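Local structure of hypothetical protein, similar to alpha-acetolactate decarboxylase (Staphylococcus aureus subsp. aureus, 1XV2) at the interface of chains A and B. The protein probably catalyses the decarboxylation of alpha-acetolactate to acetoin, as a zinc-binding member of the alpha-acetolactate decarboxylase family. Sequence-based numbering; all coordinates share one arbitrary frame. Chains: chain A/B, hypothetical protein, similar to alpha-acetolactate decarboxylase.

The interface of chains A and B. Residues chain A 210-212, 214, 219; chain B 107, 111, 205-207.
A:His211 and B:Glu206 run parallel across an antiparallel beta contact in this two-fold dimer of an alpha-acetolactate decarboxylase family protein. The end of strand 207-211 of chain A meets the start of strand 207-211 of chain B, in an antiparallel bridge between A:His211 and B:Thr207. The deposited assembly is a dimer, but the structure alone does not show that it forms in the cell.

Both side chains head in one direction. CG is anti to the backbone N in A:His211 (chi1 -178°) and in B:Glu206 (chi1 167°), and the glutamate stays extended beyond CG. The imidazole runs along the glutamate, with CD2 of A:His211 3.6 Å from the methylene CG of B:Glu206. Ring and carboxylate planes are 30° apart. The ring N-H at NE2 of A:His211 donates a 3.1 Å hydrogen bond to the carboxylate OE2 of B:Glu206. It meets that oxygen from above the carboxylate plane, and the bond is somewhat bent. The carboxylate could make a protonated imidazole more likely. OG1 of B:Thr207 lies at the ring edge, 3.8 Å from CD2 of A:His211.

The backbone of B:Glu206 is held too. The carbonyl O of B:Glu206 accepts a 2.9 Å hydrogen bond from N of A:Phe212. The carbonyl O of B:Glu206 also sits at the edge of the phenyl ring, 3.6 Å from CD2 of A:Phe212.

A:Val214 lies across B:Glu206, roughly perpendicular to it. Its CG1 rests on CA of B:Glu206, while CG2 faces the carboxylate end.

The apolar end centres on B:Leu111. The methyl CD2 of B:Leu111 reaches CB of A:Phe212 at 3.4 Å as the two side chains pass antiparallel. CD2 of B:Leu111 also meets the ring edge of A:Phe219 at CE2, 3.6 Å away. Both methyls, CD1 and CD2 of B:Leu111, touch CG1 of A:Val214.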
loop_
_atom_site.group_PDB
_atom_site.type_symbol
_atom_site.label_atom_id
_atom_site.label_comp_id
_atom_site.label_asym_id
_atom_site.label_seq_id
_atom_site.Cartn_x
_atom_site.Cartn_y
_atom_site.Cartn_z
ATOM N N GLN A 210 -6.471 -0.358 0.602
ATOM C CA GLN A 210 -6.255 1.035 0.207
ATOM C C GLN A 210 -7.274 1.498 -0.830
ATOM O O GLN A 210 -7.379 0.915 -1.907
ATOM C CB GLN A 210 -4.842 1.209 -0.359
ATOM C CG GLN A 210 -4.537 2.615 -0.862
ATOM C CD GLN A 210 -4.484 3.640 0.255
ATOM O OE1 GLN A 210 -3.564 3.634 1.074
ATOM N NE2 GLN A 210 -5.475 4.524 0.297
ATOM N N HIS A 211 -8.008 2.557 -0.503
ATOM C CA HIS A 211 -9.023 3.094 -1.403
ATOM C C HIS A 211 -8.582 4.440 -1.962
ATOM O O HIS A 211 -8.024 5.269 -1.243
ATOM C CB HIS A 211 -10.354 3.231 -0.660
ATOM C CG HIS A 211 -11.475 3.741 -1.509
ATOM N ND1 HIS A 211 -11.995 5.010 -1.374
ATOM C CD2 HIS A 211 -12.180 3.150 -2.504
ATOM C CE1 HIS A 211 -12.970 5.182 -2.248
ATOM N NE2 HIS A 211 -13.103 4.067 -2.947
ATOM N N PHE A 212 -8.838 4.645 -3.253
ATOM C CA PHE A 212 -8.458 5.866 -3.952
ATOM C C PHE A 212 -9.687 6.622 -4.464
ATOM O O PHE A 212 -10.657 6.011 -4.904
ATOM C CB PHE A 212 -7.567 5.523 -5.154
ATOM C CG PHE A 212 -6.271 4.846 -4.790
ATOM C CD1 PHE A 212 -5.083 5.573 -4.735
ATOM C CD2 PHE A 212 -6.234 3.480 -4.519
ATOM C CE1 PHE A 212 -3.875 4.951 -4.416
ATOM C CE2 PHE A 212 -5.029 2.845 -4.198
ATOM C CZ PHE A 212 -3.849 3.583 -4.147
ATOM N N VAL A 214 -11.143 7.842 -7.100
ATOM C CA VAL A 214 -11.157 7.826 -8.559
ATOM C C VAL A 214 -12.137 8.810 -9.195
ATOM O O VAL A 214 -12.046 9.094 -10.389
ATOM C CB VAL A 214 -11.463 6.410 -9.084
ATOM C CG1 VAL A 214 -10.378 5.449 -8.627
ATOM C CG2 VAL A 214 -12.820 5.946 -8.583
ATOM N N PHE A 219 -7.402 14.909 -7.847
ATOM C CA PHE A 219 -6.500 13.790 -7.608
ATOM C C PHE A 219 -6.129 13.130 -8.942
ATOM O O PHE A 219 -4.954 12.947 -9.252
ATOM C CB PHE A 219 -7.164 12.760 -6.692
ATOM C CG PHE A 219 -6.331 11.525 -6.473
ATOM C CD1 PHE A 219 -5.144 11.588 -5.745
ATOM C CD2 PHE A 219 -6.709 10.310 -7.034
ATOM C CE1 PHE A 219 -4.342 10.460 -5.585
ATOM C CE2 PHE A 219 -5.912 9.169 -6.880
ATOM C CZ PHE A 219 -4.729 9.246 -6.157
ATOM N N LEU B 107 -6.647 6.260 -16.573
ATOM C CA LEU B 107 -7.381 7.315 -15.891
ATOM C C LEU B 107 -6.441 8.293 -15.182
ATOM O O LEU B 107 -6.606 9.512 -15.288
ATOM C CB LEU B 107 -8.361 6.709 -14.883
ATOM C CG LEU B 107 -9.134 7.680 -13.985
ATOM C CD1 LEU B 107 -9.885 8.712 -14.832
ATOM C CD2 LEU B 107 -10.102 6.889 -13.119
ATOM N N LEU B 111 -2.908 6.349 -9.842
ATOM C CA LEU B 111 -3.663 5.148 -9.501
ATOM C C LEU B 111 -2.946 3.904 -9.999
ATOM O O LEU B 111 -2.063 3.985 -10.850
ATOM C CB LEU B 111 -5.045 5.172 -10.171
ATOM C CG LEU B 111 -6.097 6.211 -9.777
ATOM C CD1 LEU B 111 -7.260 6.145 -10.759
ATOM C CD2 LEU B 111 -6.581 5.942 -8.361
ATOM N N PHE B 205 -7.785 0.899 -11.275
ATOM C CA PHE B 205 -8.160 0.414 -9.952
ATOM C C PHE B 205 -8.560 1.498 -8.961
ATOM O O PHE B 205 -7.928 2.553 -8.873
ATOM C CB PHE B 205 -7.023 -0.424 -9.360
ATOM C CG PHE B 205 -6.758 -1.702 -10.111
ATOM C CD1 PHE B 205 -7.704 -2.729 -10.121
ATOM C CD2 PHE B 205 -5.569 -1.878 -10.813
ATOM C CE1 PHE B 205 -7.467 -3.913 -10.819
ATOM C CE2 PHE B 205 -5.318 -3.056 -11.516
ATOM C CZ PHE B 205 -6.269 -4.078 -11.521
ATOM N N GLU B 206 -9.623 1.214 -8.219
ATOM C CA GLU B 206 -10.130 2.123 -7.203
ATOM C C GLU B 206 -9.693 1.603 -5.836
ATOM O O GLU B 206 -9.612 2.360 -4.872
ATOM C CB GLU B 206 -11.661 2.201 -7.277
ATOM C CG GLU B 206 -12.316 2.868 -6.078
ATOM C CD GLU B 206 -13.804 3.130 -6.278
ATOM O OE1 GLU B 206 -14.474 2.311 -6.943
ATOM O OE2 GLU B 206 -14.308 4.151 -5.757
ATOM N N THR B 207 -9.391 0.310 -5.769
ATOM C CA THR B 207 -8.971 -0.310 -4.516
ATOM C C THR B 207 -7.736 -1.193 -4.658
ATOM O O THR B 207 -7.599 -1.941 -5.624
ATOM C CB THR B 207 -10.106 -1.167 -3.918
ATOM O OG1 THR B 207 -11.238 -0.333 -3.655
ATOM C CG2 THR B 207 -9.657 -1.830 -2.619
#